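Processed glycerol phosphate lipoteichoic acid synthase 2 (PDB 2W8D) belongs to the sulfatase family of the alkaline phosphatase clan and carries a magnesium ion in its metal site. Local coordinates at residues Phe89-Asn93 against Leu112-Pro116; Ser94-Leu98 against Ser392-Ile396; Asp218-Tyr224 against Gly261-His266. All coordinates share one frame; numbering follows the deposited sequence.

Contact 1. Residues Phe89-Asn93 against Leu112-Pro116; sequences FMMEN and LQSVP
Asn93 and Ser114 meet through their side chains: the serine hydroxyl donates to the amide oxygen, with Ser114 OG 3.1 Å from Asn93 OD1. The hydroxyl comes in from above the carbonyl plane, 36° out of it. A water gives the same oxygen a second bond, at 2.7 Å from Asn93 OD1, and accepts from the backbone N of Gln113, so OD1 reaches the 112-116 segment both directly and through solvent. Beside this pair the chains join by their backbones. Val115 N donates to Glu92 O over 3.1 Å, nearly straight at 162°, and the CA of Ser114 adds a C-H...O contact to the same carbonyl.

The apolar part of the contact flanks these bonds. Leu112 CD1 touches Phe89 CE1 obliquely at 4.2 Å, and Met142 of helix 139-145 packs against both side chains. Farther along, the carboxylate of Glu92, its chain bent at chi2 (-27°), lays OE1 against the ring of Pro116, 3.4 Å from CD, while OE2 forms a salt bridge with Lys192 of strand 189-194.

Behind the first shell, the Asn93 amide is fixed by its other end. ND2 donates to Phe89 O at 2.9 Å, on a lone pair of that carbonyl, and also to Glu146. The amide carbon of Asn93 lies over one face of the Phe89 ring. The end of helix 86-93 is thus joined to the start of helix 115-118. With both amide atoms engaged, the orientation of Asn93 is well defined; in this buried setting, the Lys192 partner would be expected to favour a charged Glu92.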
ATOM      1  N   PHE A  89       7.208  -2.636  -1.819  1.00 17.35           N
ATOM      2  CA  PHE A  89       8.454  -1.898  -2.024  1.00 17.48           C
ATOM      3  C   PHE A  89       8.310  -0.400  -1.747  1.00 16.92           C
ATOM      4  O   PHE A  89       9.182   0.226  -1.151  1.00 16.80           O
ATOM      5  CB  PHE A  89       8.957  -2.074  -3.470  1.00 17.53           C
ATOM      6  CG  PHE A  89      10.298  -1.431  -3.714  1.00 16.80           C
ATOM      7  CD1 PHE A  89      11.449  -1.989  -3.175  1.00 15.14           C
ATOM      8  CD2 PHE A  89      10.402  -0.261  -4.487  1.00 15.24           C
ATOM      9  CE1 PHE A  89      12.704  -1.418  -3.420  1.00 15.22           C
ATOM     10  CE2 PHE A  89      11.648   0.338  -4.718  1.00 14.13           C
ATOM     11  CZ  PHE A  89      12.803  -0.250  -4.180  1.00 15.42           C
HETATM   12  N   MSE A  90       7.194   0.150  -2.192  1.00 16.98           N
HETATM   13  CA  MSE A  90       6.873   1.551  -1.977  1.00 18.18           C
HETATM   14  C   MSE A  90       6.562   1.887  -0.514  1.00 18.93           C
HETATM   15  O   MSE A  90       6.971   2.962  -0.063  1.00 19.48           O
HETATM   16  CB  MSE A  90       5.750   1.975  -2.916  1.00 17.26           C
HETATM   17  CG  MSE A  90       6.274   2.099  -4.337  1.00 18.06           C
HETATM   18 SE   MSE A  90       4.913   2.737  -5.598  1.00 24.95          SE
HETATM   19  CE  MSE A  90       4.037   1.047  -5.938  1.00 13.46           C
HETATM   20  N   MSE A  91       5.875   0.982   0.209  1.00 19.47           N
HETATM   21  CA  MSE A  91       5.583   1.177   1.639  1.00 20.94           C
HETATM   22  C   MSE A  91       6.877   1.265   2.409  1.00 20.75           C
HETATM   23  O   MSE A  91       6.992   2.085   3.296  1.00 21.03           O
HETATM   24  CB  MSE A  91       4.761   0.032   2.264  1.00 20.79           C
HETATM   25  CG  MSE A  91       3.405  -0.211   1.648  1.00 24.72           C
HETATM   26 SE   MSE A  91       2.225   1.352   1.727  1.00 33.83          SE
HETATM   27  CE  MSE A  91       1.601   1.381  -0.124  1.00 27.67           C
ATOM     28  N   GLU A  92       7.843   0.405   2.081  1.00 20.95           N
ATOM     29  CA  GLU A  92       9.114   0.377   2.835  1.00 21.01           C
ATOM     30  C   GLU A  92      10.136   1.399   2.351  1.00 20.18           C
ATOM     31  O   GLU A  92      11.038   1.714   3.086  1.00 20.35           O
ATOM     32  CB  GLU A  92       9.783  -1.011   2.839  1.00 21.60           C
ATOM     33  CG  GLU A  92       8.980  -2.240   3.313  1.00 26.46           C
ATOM     34  CD  GLU A  92       7.865  -1.957   4.305  1.00 34.11           C
ATOM     35  OE1 GLU A  92       8.014  -1.091   5.183  1.00 39.31           O
ATOM     36  OE2 GLU A  92       6.824  -2.624   4.225  1.00 38.14           O
ATOM     37  N   ASN A  93      10.016   1.913   1.125  1.00 19.27           N
ATOM     38  CA  ASN A  93      11.119   2.727   0.581  1.00 18.05           C
ATOM     39  C   ASN A  93      10.796   4.118   0.096  1.00 16.83           C
ATOM     40  O   ASN A  93      11.697   4.935  -0.009  1.00 17.16           O
ATOM     41  CB  ASN A  93      11.853   1.969  -0.521  1.00 17.38           C
ATOM     42  CG  ASN A  93      12.497   0.735  -0.007  1.00 18.08           C
ATOM     43  OD1 ASN A  93      13.532   0.815   0.640  1.00 18.84           O
ATOM     44  ND2 ASN A  93      11.887  -0.439  -0.269  1.00 18.46           N
ATOM     45  N   LEU A 112      19.562  -0.464   0.457  1.00 16.49           N
ATOM     46  CA  LEU A 112      18.319   0.207   0.799  1.00 16.35           C
ATOM     47  C   LEU A 112      18.347   0.855   2.184  1.00 16.51           C
ATOM     48  O   LEU A 112      19.118   0.454   3.064  1.00 15.57           O
ATOM     49  CB  LEU A 112      17.149  -0.778   0.681  1.00 16.29           C
ATOM     50  CG  LEU A 112      16.879  -1.337  -0.718  1.00 15.91           C
ATOM     51  CD1 LEU A 112      15.702  -2.246  -0.641  1.00 16.77           C
ATOM     52  CD2 LEU A 112      16.638  -0.229  -1.734  1.00 18.16           C
ATOM     53  N   GLN A 113      17.503   1.868   2.365  1.00 16.70           N
ATOM     54  CA  GLN A 113      17.397   2.545   3.651  1.00 17.25           C
ATOM     55  C   GLN A 113      15.928   2.602   4.037  1.00 17.91           C
ATOM     56  O   GLN A 113      15.321   3.662   4.125  1.00 18.96           O
ATOM     57  CB  GLN A 113      18.109   3.900   3.609  1.00 16.10           C
ATOM     58  CG  GLN A 113      19.555   3.700   3.154  1.00 16.68           C
ATOM     59  CD  GLN A 113      20.327   4.963   2.845  1.00 15.43           C
ATOM     60  OE1 GLN A 113      19.757   5.949   2.428  1.00 15.66           O
ATOM     61  NE2 GLN A 113      21.655   4.913   3.017  1.00 14.83           N
ATOM     62  N   SER A 114      15.364   1.422   4.252  1.00 18.41           N
ATOM     63  CA  SER A 114      13.939   1.252   4.527  1.00 19.73           C
ATOM     64  C   SER A 114      13.465   1.767   5.887  1.00 19.31           C
ATOM     65  O   SER A 114      14.263   1.938   6.821  1.00 20.32           O
ATOM     66  CB  SER A 114      13.602  -0.231   4.474  1.00 20.25           C
ATOM     67  OG  SER A 114      13.997  -0.774   3.228  1.00 25.17           O
ATOM     68  N   VAL A 115      12.155   1.950   5.988  1.00 17.91           N
ATOM     69  CA  VAL A 115      11.467   2.229   7.237  1.00 17.08           C
ATOM     70  C   VAL A 115      11.776   1.203   8.341  1.00 16.51           C
ATOM     71  O   VAL A 115      12.238   1.585   9.402  1.00 17.12           O
ATOM     72  CB  VAL A 115       9.954   2.354   6.996  1.00 16.86           C
ATOM     73  CG1 VAL A 115       9.259   2.766   8.264  1.00 15.66           C
ATOM     74  CG2 VAL A 115       9.712   3.397   5.889  1.00 16.27           C
ATOM     75  N   PRO A 116      11.564  -0.099   8.092  1.00 16.31           N
ATOM     76  CA  PRO A 116      11.965  -0.981   9.200  1.00 16.58           C
ATOM     77  C   PRO A 116      13.406  -0.787   9.642  1.00 16.83           C
ATOM     78  O   PRO A 116      13.701  -0.972  10.819  1.00 18.04           O
ATOM     79  CB  PRO A 116      11.770  -2.395   8.649  1.00 16.56           C
ATOM     80  CG  PRO A 116      11.348  -2.234   7.175  1.00 15.86           C
ATOM     81  CD  PRO A 116      10.938  -0.828   6.968  1.00 15.84           C
TER
HETATM   82  O   HOH W   1      15.409   2.753   0.655  1.00  9.21           O

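Contact 2. Residues Ser94-Leu98 against Ser392-Ile396; sequences SLYPL and SDKII
Leu95 fits between Ser392, Ile395 and Ile396 where the loop after helix 86-93 of the sulfatase fold packs on helix 380-397, far apart in sequence. From CB outward, the leucine first meets Ile396 CD1, 3.7 Å from Leu95 CB, with Ser392 OG at a similar distance. Its CG is still in reach of that isoleucine methyl, and then the branches divide. CD1 lies 3.5 Å from Ile396 CD1 and also touches Ile395 CG2; CD2 turns to Ser392 OG and Ile395 CD1. The Leu95 and Ile396 side chains run alongside one another head to tail, and Ile395 lies across the leucine.

The polar tie is the serine hydroxyl. Ser392 OG, turned away from its own N by chi1 of -178°, accepts from Tyr96 N at 2.9 Å and sits at the edge of the tyrosine ring, in its plane. The phenol OH of Tyr96 bonds to Glu388, one turn before Ser392, and Asp393 OD1 makes a salt bridge with Arg347. One water gathers the backbone and both helix side chains: it donates to Tyr96 O and to Asp393 OD1, each at 2.7 Å, and lies 3.0 Å from Ser392 OG.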
ATOM      1  N   SER A  94       9.529   4.372  -0.208  1.00 16.59           N
ATOM      2  CA  SER A  94       9.091   5.622  -0.838  1.00 16.32           C
ATOM      3  C   SER A  94       9.897   5.861  -2.111  1.00 16.07           C
ATOM      4  O   SER A  94      10.391   6.955  -2.391  1.00 16.32           O
ATOM      5  CB  SER A  94       9.161   6.800   0.142  1.00 15.60           C
ATOM      6  OG  SER A  94       8.432   7.903  -0.357  1.00 17.31           O
ATOM      7  N   LEU A  95      10.062   4.778  -2.851  1.00 16.66           N
ATOM      8  CA  LEU A  95      10.696   4.782  -4.157  1.00 16.66           C
ATOM      9  C   LEU A  95       9.856   3.947  -5.110  1.00 16.51           C
ATOM     10  O   LEU A  95       9.306   2.918  -4.740  1.00 16.08           O
ATOM     11  CB  LEU A  95      12.108   4.212  -4.088  1.00 17.01           C
ATOM     12  CG  LEU A  95      13.195   4.960  -3.326  1.00 18.81           C
ATOM     13  CD1 LEU A  95      14.461   4.079  -3.304  1.00 15.91           C
ATOM     14  CD2 LEU A  95      13.434   6.334  -3.984  1.00 18.69           C
ATOM     15  N   TYR A  96       9.754   4.406  -6.346  1.00 16.92           N
ATOM     16  CA  TYR A  96       8.977   3.702  -7.360  1.00 16.69           C
ATOM     17  C   TYR A  96       9.605   2.359  -7.766  1.00 17.29           C
ATOM     18  O   TYR A  96      10.829   2.204  -7.796  1.00 16.16           O
ATOM     19  CB  TYR A  96       8.791   4.593  -8.599  1.00 16.24           C
ATOM     20  CG  TYR A  96       7.895   5.746  -8.313  1.00 15.07           C
ATOM     21  CD1 TYR A  96       6.514   5.639  -8.507  1.00 17.32           C
ATOM     22  CD2 TYR A  96       8.411   6.934  -7.813  1.00 12.57           C
ATOM     23  CE1 TYR A  96       5.664   6.710  -8.211  1.00 18.24           C
ATOM     24  CE2 TYR A  96       7.595   7.985  -7.505  1.00 13.77           C
ATOM     25  CZ  TYR A  96       6.232   7.892  -7.711  1.00 16.83           C
ATOM     26  OH  TYR A  96       5.430   8.966  -7.406  1.00 17.28           O
ATOM     27  N   PRO A  97       8.745   1.382  -8.081  1.00 17.83           N
ATOM     28  CA  PRO A  97       9.155   0.082  -8.599  1.00 17.96           C
ATOM     29  C   PRO A  97       9.649   0.234 -10.033  1.00 18.24           C
ATOM     30  O   PRO A  97       9.688   1.349 -10.562  1.00 18.36           O
ATOM     31  CB  PRO A  97       7.844  -0.697  -8.595  1.00 18.13           C
ATOM     32  CG  PRO A  97       6.816   0.377  -8.893  1.00 18.31           C
ATOM     33  CD  PRO A  97       7.275   1.539  -8.060  1.00 17.31           C
ATOM     34  N   LEU A  98      10.045  -0.863 -10.662  1.00 18.95           N
ATOM     35  CA  LEU A  98      10.573  -0.767 -12.042  1.00 19.11           C
ATOM     36  C   LEU A  98       9.429  -0.522 -13.040  1.00 18.37           C
ATOM     37  O   LEU A  98       8.301  -0.941 -12.799  1.00 18.28           O
ATOM     38  CB  LEU A  98      11.330  -2.042 -12.421  1.00 19.06           C
ATOM     39  CG  LEU A  98      12.560  -2.482 -11.623  1.00 18.66           C
ATOM     40  CD1 LEU A  98      13.041  -3.827 -12.116  1.00 15.51           C
ATOM     41  CD2 LEU A  98      13.661  -1.475 -11.876  1.00 19.06           C
ATOM     42  N   SER A 392      13.602   9.078  -8.723  1.00 16.45           N
ATOM     43  CA  SER A 392      13.494   7.742  -8.196  1.00 16.25           C
ATOM     44  C   SER A 392      14.275   6.725  -9.063  1.00 15.85           C
ATOM     45  O   SER A 392      15.068   5.935  -8.519  1.00 15.69           O
ATOM     46  CB  SER A 392      12.023   7.351  -8.007  1.00 15.78           C
ATOM     47  OG  SER A 392      11.902   6.051  -7.445  1.00 16.33           O
ATOM     48  N   ASP A 393      14.052   6.737 -10.382  1.00 15.22           N
ATOM     49  CA  ASP A 393      14.768   5.820 -11.310  1.00 15.27           C
ATOM     50  C   ASP A 393      16.285   5.959 -11.241  1.00 15.55           C
ATOM     51  O   ASP A 393      16.992   4.949 -11.300  1.00 16.11           O
ATOM     52  CB  ASP A 393      14.268   5.892 -12.763  1.00 14.86           C
ATOM     53  CG  ASP A 393      12.855   5.270 -12.936  1.00 17.06           C
ATOM     54  OD1 ASP A 393      12.479   4.389 -12.127  1.00 17.21           O
ATOM     55  OD2 ASP A 393      12.118   5.662 -13.872  1.00 19.67           O
ATOM     56  N   LYS A 394      16.800   7.172 -11.059  1.00 15.26           N
ATOM     57  CA  LYS A 394      18.261   7.311 -10.885  1.00 15.68           C
ATOM     58  C   LYS A 394      18.755   6.555  -9.663  1.00 15.10           C
ATOM     59  O   LYS A 394      19.810   5.917  -9.708  1.00 14.94           O
ATOM     60  CB  LYS A 394      18.694   8.774 -10.811  1.00 15.19           C
ATOM     61  CG  LYS A 394      18.791   9.407 -12.177  1.00 17.97           C
ATOM     62  CD  LYS A 394      18.799  10.935 -12.124  1.00 20.40           C
ATOM     63  CE  LYS A 394      19.298  11.472 -13.429  1.00 21.91           C
ATOM     64  NZ  LYS A 394      18.279  12.360 -14.038  1.00 23.54           N
ATOM     65  N   ILE A 395      17.978   6.615  -8.586  1.00 14.90           N
ATOM     66  CA  ILE A 395      18.353   5.944  -7.348  1.00 15.06           C
ATOM     67  C   ILE A 395      18.393   4.425  -7.536  1.00 15.40           C
ATOM     68  O   ILE A 395      19.379   3.767  -7.171  1.00 15.11           O
ATOM     69  CB  ILE A 395      17.438   6.358  -6.170  1.00 14.94           C
ATOM     70  CG1 ILE A 395      17.827   7.762  -5.675  1.00 14.75           C
ATOM     71  CG2 ILE A 395      17.531   5.370  -5.004  1.00 13.21           C
ATOM     72  CD1 ILE A 395      16.699   8.435  -4.793  1.00 13.95           C
ATOM     73  N   ILE A 396      17.351   3.891  -8.156  1.00 15.81           N
ATOM     74  CA  ILE A 396      17.205   2.462  -8.274  1.00 16.58           C
ATOM     75  C   ILE A 396      18.143   1.876  -9.322  1.00 17.10           C
ATOM     76  O   ILE A 396      18.818   0.871  -9.058  1.00 17.53           O
ATOM     77  CB  ILE A 396      15.724   2.090  -8.465  1.00 17.48           C
ATOM     78  CG1 ILE A 396      15.135   1.683  -7.102  1.00 19.27           C
ATOM     79  CG2 ILE A 396      15.551   0.963  -9.405  1.00 16.41           C
ATOM     80  CD1 ILE A 396      14.400   2.707  -6.512  1.00 21.76           C
TER
HETATM   81  O   HOH W   2      12.107   3.862  -9.528  1.00 13.72           O

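Contact 3. Residues Asp218-Tyr224 against Gly261-His266; sequences DSVVDNY and GISENH
The carboxylate of Asp218 is held by two groups, one on each oxygen. His266 ND1 donates to OD2 at 3.0 Å, with an angle of 158° at the hydrogen, while Val221 N donates to OD1 over a longer 3.3 Å. The two bonds differ in approach. OD2 offers its syn lone pair and lies close to the imidazole plane, although carboxylate and ring are turned 61° apart; the amide of Val221 reaches OD1 from above the carboxylate plane. Asp218 is thereby the N-cap of helix 219-244 and a partner of the histidine at once. Carrying CG anti to the backbone N (chi1 174°), it holds its carboxylate over the first turn. With ND1 as donor, the carboxylate would be expected to favour a hydrogen at that nitrogen.

Val220 covers one face of that imidazole in a CH-pi contact, its CG1 4.0 Å from the ring centroid, and Asn265 CB lies over the opposite face. Val221 CG2 packs against His266 CB at 3.7 Å and also meets Ile262 CG2. Ile262 completes the apolar side by placing CD1 over one face of the Tyr224 ring, 4.1 Å from its centroid. The phenol OH of Tyr224 bonds to Ser41 O and Gln43 N; Ser41 directly follows the magnesium ligand Glu40 in sequence.

In the fold, the opening turns of helix 219-244 thus lie against the loop that runs from strand 251-257 past the magnesium ligands Asp258 and His259 to helix 267-273, whose Ala269 and Val273 pack on Val221.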
ATOM      1  N   ASP A 218     -20.516 -11.708 -15.781  1.00 20.21           N
ATOM      2  CA  ASP A 218     -19.098 -11.996 -15.811  1.00 20.20           C
ATOM      3  C   ASP A 218     -18.709 -12.499 -14.428  1.00 20.64           C
ATOM      4  O   ASP A 218     -18.832 -11.785 -13.433  1.00 20.84           O
ATOM      5  CB  ASP A 218     -18.334 -10.731 -16.198  1.00 19.84           C
ATOM      6  CG  ASP A 218     -16.821 -10.885 -16.126  1.00 20.42           C
ATOM      7  OD1 ASP A 218     -16.294 -11.629 -15.260  1.00 16.44           O
ATOM      8  OD2 ASP A 218     -16.152 -10.200 -16.935  1.00 21.15           O
ATOM      9  N   SER A 219     -18.249 -13.743 -14.388  1.00 20.41           N
ATOM     10  CA  SER A 219     -18.102 -14.471 -13.160  1.00 19.89           C
ATOM     11  C   SER A 219     -16.882 -14.028 -12.389  1.00 20.09           C
ATOM     12  O   SER A 219     -16.847 -14.159 -11.169  1.00 21.29           O
ATOM     13  CB  SER A 219     -18.063 -15.972 -13.444  1.00 20.22           C
ATOM     14  OG  SER A 219     -16.828 -16.366 -14.000  1.00 19.29           O
ATOM     15  N   VAL A 220     -15.870 -13.497 -13.071  1.00 19.43           N
ATOM     16  CA  VAL A 220     -14.760 -12.877 -12.350  1.00 18.35           C
ATOM     17  C   VAL A 220     -15.242 -11.696 -11.475  1.00 17.37           C
ATOM     18  O   VAL A 220     -14.928 -11.614 -10.274  1.00 17.20           O
ATOM     19  CB  VAL A 220     -13.619 -12.461 -13.319  1.00 18.86           C
ATOM     20  CG1 VAL A 220     -12.587 -11.566 -12.632  1.00 17.79           C
ATOM     21  CG2 VAL A 220     -12.921 -13.714 -13.857  1.00 19.94           C
ATOM     22  N   VAL A 221     -16.009 -10.806 -12.091  1.00 15.70           N
ATOM     23  CA  VAL A 221     -16.586  -9.636 -11.436  1.00 14.74           C
ATOM     24  C   VAL A 221     -17.673 -10.037 -10.433  1.00 14.11           C
ATOM     25  O   VAL A 221     -17.727  -9.479  -9.361  1.00 13.52           O
ATOM     26  CB  VAL A 221     -17.208  -8.660 -12.466  1.00 14.55           C
ATOM     27  CG1 VAL A 221     -18.123  -7.615 -11.770  1.00 12.54           C
ATOM     28  CG2 VAL A 221     -16.118  -8.012 -13.343  1.00 14.93           C
ATOM     29  N   ASP A 222     -18.536 -10.971 -10.805  1.00 14.23           N
ATOM     30  CA  ASP A 222     -19.542 -11.525  -9.888  1.00 16.29           C
ATOM     31  C   ASP A 222     -18.952 -12.044  -8.583  1.00 16.40           C
ATOM     32  O   ASP A 222     -19.532 -11.809  -7.531  1.00 16.82           O
ATOM     33  CB  ASP A 222     -20.373 -12.647 -10.536  1.00 16.20           C
ATOM     34  CG  ASP A 222     -21.310 -12.134 -11.629  1.00 18.11           C
ATOM     35  OD1 ASP A 222     -21.433 -10.902 -11.813  1.00 19.05           O
ATOM     36  OD2 ASP A 222     -21.935 -12.975 -12.319  1.00 22.03           O
ATOM     37  N   ASN A 223     -17.795 -12.715  -8.655  1.00 16.81           N
ATOM     38  CA  ASN A 223     -17.203 -13.396  -7.491  1.00 16.74           C
ATOM     39  C   ASN A 223     -16.298 -12.477  -6.687  1.00 16.47           C
ATOM     40  O   ASN A 223     -15.960 -12.754  -5.525  1.00 17.24           O
ATOM     41  CB  ASN A 223     -16.423 -14.635  -7.928  1.00 16.74           C
ATOM     42  CG  ASN A 223     -17.330 -15.742  -8.430  1.00 18.40           C
ATOM     43  OD1 ASN A 223     -18.539 -15.740  -8.199  1.00 19.53           O
ATOM     44  ND2 ASN A 223     -16.750 -16.686  -9.136  1.00 19.91           N
ATOM     45  N   TYR A 224     -15.893 -11.381  -7.315  1.00 15.73           N
ATOM     46  CA  TYR A 224     -15.126 -10.369  -6.624  1.00 14.49           C
ATOM     47  C   TYR A 224     -15.808  -9.993  -5.296  1.00 14.05           C
ATOM     48  O   TYR A 224     -15.149  -9.901  -4.277  1.00 12.85           O
ATOM     49  CB  TYR A 224     -15.013  -9.144  -7.513  1.00 14.15           C
ATOM     50  CG  TYR A 224     -14.078  -8.096  -6.985  1.00 15.85           C
ATOM     51  CD1 TYR A 224     -12.693  -8.329  -6.900  1.00 14.21           C
ATOM     52  CD2 TYR A 224     -14.569  -6.866  -6.562  1.00 15.78           C
ATOM     53  CE1 TYR A 224     -11.836  -7.347  -6.406  1.00 15.89           C
ATOM     54  CE2 TYR A 224     -13.714  -5.873  -6.073  1.00 16.88           C
ATOM     55  CZ  TYR A 224     -12.358  -6.106  -6.007  1.00 16.66           C
ATOM     56  OH  TYR A 224     -11.549  -5.089  -5.548  1.00 12.96           O
ATOM     57  N   GLY A 261      -7.964  -5.151  -8.716  1.00 17.20           N
ATOM     58  CA  GLY A 261      -8.262  -6.552  -8.923  1.00 17.01           C
ATOM     59  C   GLY A 261      -8.936  -6.804 -10.268  1.00 17.75           C
ATOM     60  O   GLY A 261      -8.794  -7.890 -10.853  1.00 17.72           O
ATOM     61  N   ILE A 262      -9.689  -5.815 -10.750  1.00 17.59           N
ATOM     62  CA  ILE A 262     -10.459  -5.965 -11.979  1.00 17.08           C
ATOM     63  C   ILE A 262      -9.835  -5.152 -13.133  1.00 17.39           C
ATOM     64  O   ILE A 262      -9.960  -3.917 -13.167  1.00 16.95           O
ATOM     65  CB  ILE A 262     -11.923  -5.498 -11.777  1.00 17.53           C
ATOM     66  CG1 ILE A 262     -12.543  -6.089 -10.492  1.00 15.47           C
ATOM     67  CG2 ILE A 262     -12.758  -5.845 -13.023  1.00 14.97           C
ATOM     68  CD1 ILE A 262     -12.605  -7.621 -10.509  1.00 13.09           C
ATOM     69  N   SER A 263      -9.221  -5.840 -14.095  1.00 17.07           N
ATOM     70  CA  SER A 263      -8.642  -5.168 -15.265  1.00 16.91           C
ATOM     71  C   SER A 263      -9.679  -4.723 -16.319  1.00 17.16           C
ATOM     72  O   SER A 263     -10.895  -4.924 -16.159  1.00 17.55           O
ATOM     73  CB  SER A 263      -7.581  -6.051 -15.896  1.00 16.43           C
ATOM     74  OG  SER A 263      -8.170  -7.124 -16.586  1.00 17.37           O
ATOM     75  N   GLU A 264      -9.176  -4.120 -17.397  1.00 17.32           N
ATOM     76  CA  GLU A 264      -9.979  -3.695 -18.560  1.00 17.14           C
ATOM     77  C   GLU A 264     -10.573  -4.824 -19.407  1.00 16.26           C
ATOM     78  O   GLU A 264     -11.470  -4.579 -20.192  1.00 16.40           O
ATOM     79  CB  GLU A 264      -9.188  -2.690 -19.399  1.00 18.79           C
ATOM     80  CG  GLU A 264      -8.924  -1.350 -18.641  1.00 21.87           C
ATOM     81  CD  GLU A 264      -8.651  -0.172 -19.591  1.00 32.40           C
ATOM     82  OE1 GLU A 264      -7.474   0.288 -19.649  1.00 32.33           O
ATOM     83  OE2 GLU A 264      -9.614   0.296 -20.282  1.00 36.33           O
ATOM     84  N   ASN A 265     -10.128  -6.070 -19.199  1.00 15.85           N
ATOM     85  CA  ASN A 265     -10.765  -7.250 -19.817  1.00 15.73           C
ATOM     86  C   ASN A 265     -12.227  -7.457 -19.371  1.00 15.48           C
ATOM     87  O   ASN A 265     -12.998  -8.192 -20.034  1.00 15.68           O
ATOM     88  CB  ASN A 265      -9.979  -8.550 -19.525  1.00 15.82           C
ATOM     89  CG  ASN A 265      -8.533  -8.529 -20.048  1.00 15.52           C
ATOM     90  OD1 ASN A 265      -7.647  -9.107 -19.424  1.00 16.65           O
ATOM     91  ND2 ASN A 265      -8.300  -7.893 -21.185  1.00 12.63           N
ATOM     92  N   HIS A 266     -12.598  -6.809 -18.272  1.00 14.24           N
ATOM     93  CA  HIS A 266     -13.942  -6.921 -17.685  1.00 14.60           C
ATOM     94  C   HIS A 266     -14.722  -5.612 -17.744  1.00 14.73           C
ATOM     95  O   HIS A 266     -15.625  -5.384 -16.946  1.00 16.09           O
ATOM     96  CB  HIS A 266     -13.821  -7.378 -16.219  1.00 14.32           C
ATOM     97  CG  HIS A 266     -12.899  -8.539 -16.056  1.00 15.76           C
ATOM     98  ND1 HIS A 266     -13.252  -9.823 -16.423  1.00 18.49           N
ATOM     99  CD2 HIS A 266     -11.601  -8.596 -15.688  1.00 14.75           C
ATOM    100  CE1 HIS A 266     -12.225 -10.630 -16.215  1.00 17.56           C
ATOM    101  NE2 HIS A 266     -11.210  -9.906 -15.780  1.00 17.02           N
TER

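In the fold
Contacts 1 and 2 form one continuous region, their centres 11 Å apart: helix 86-93 leads directly into the loop 94-98, and Met90 and Phe89 pack against Leu95, Tyr96 and Pro97. Their segments alternate along the chain, with 112-116 falling between the loop and its distant partner on helix 380-397. Contact 3 lies across the chain's centre from contact 1, about 32 Å from it between centres. Contact 1 packs on strand 189-194 of the large mixed sheet and contact 3 involves the loop after strand 251-257 of the same sheet, while contact 2 brings helix 380-397, late in the chain, against the loop after helix 86-93, so early and late residues share one compact body.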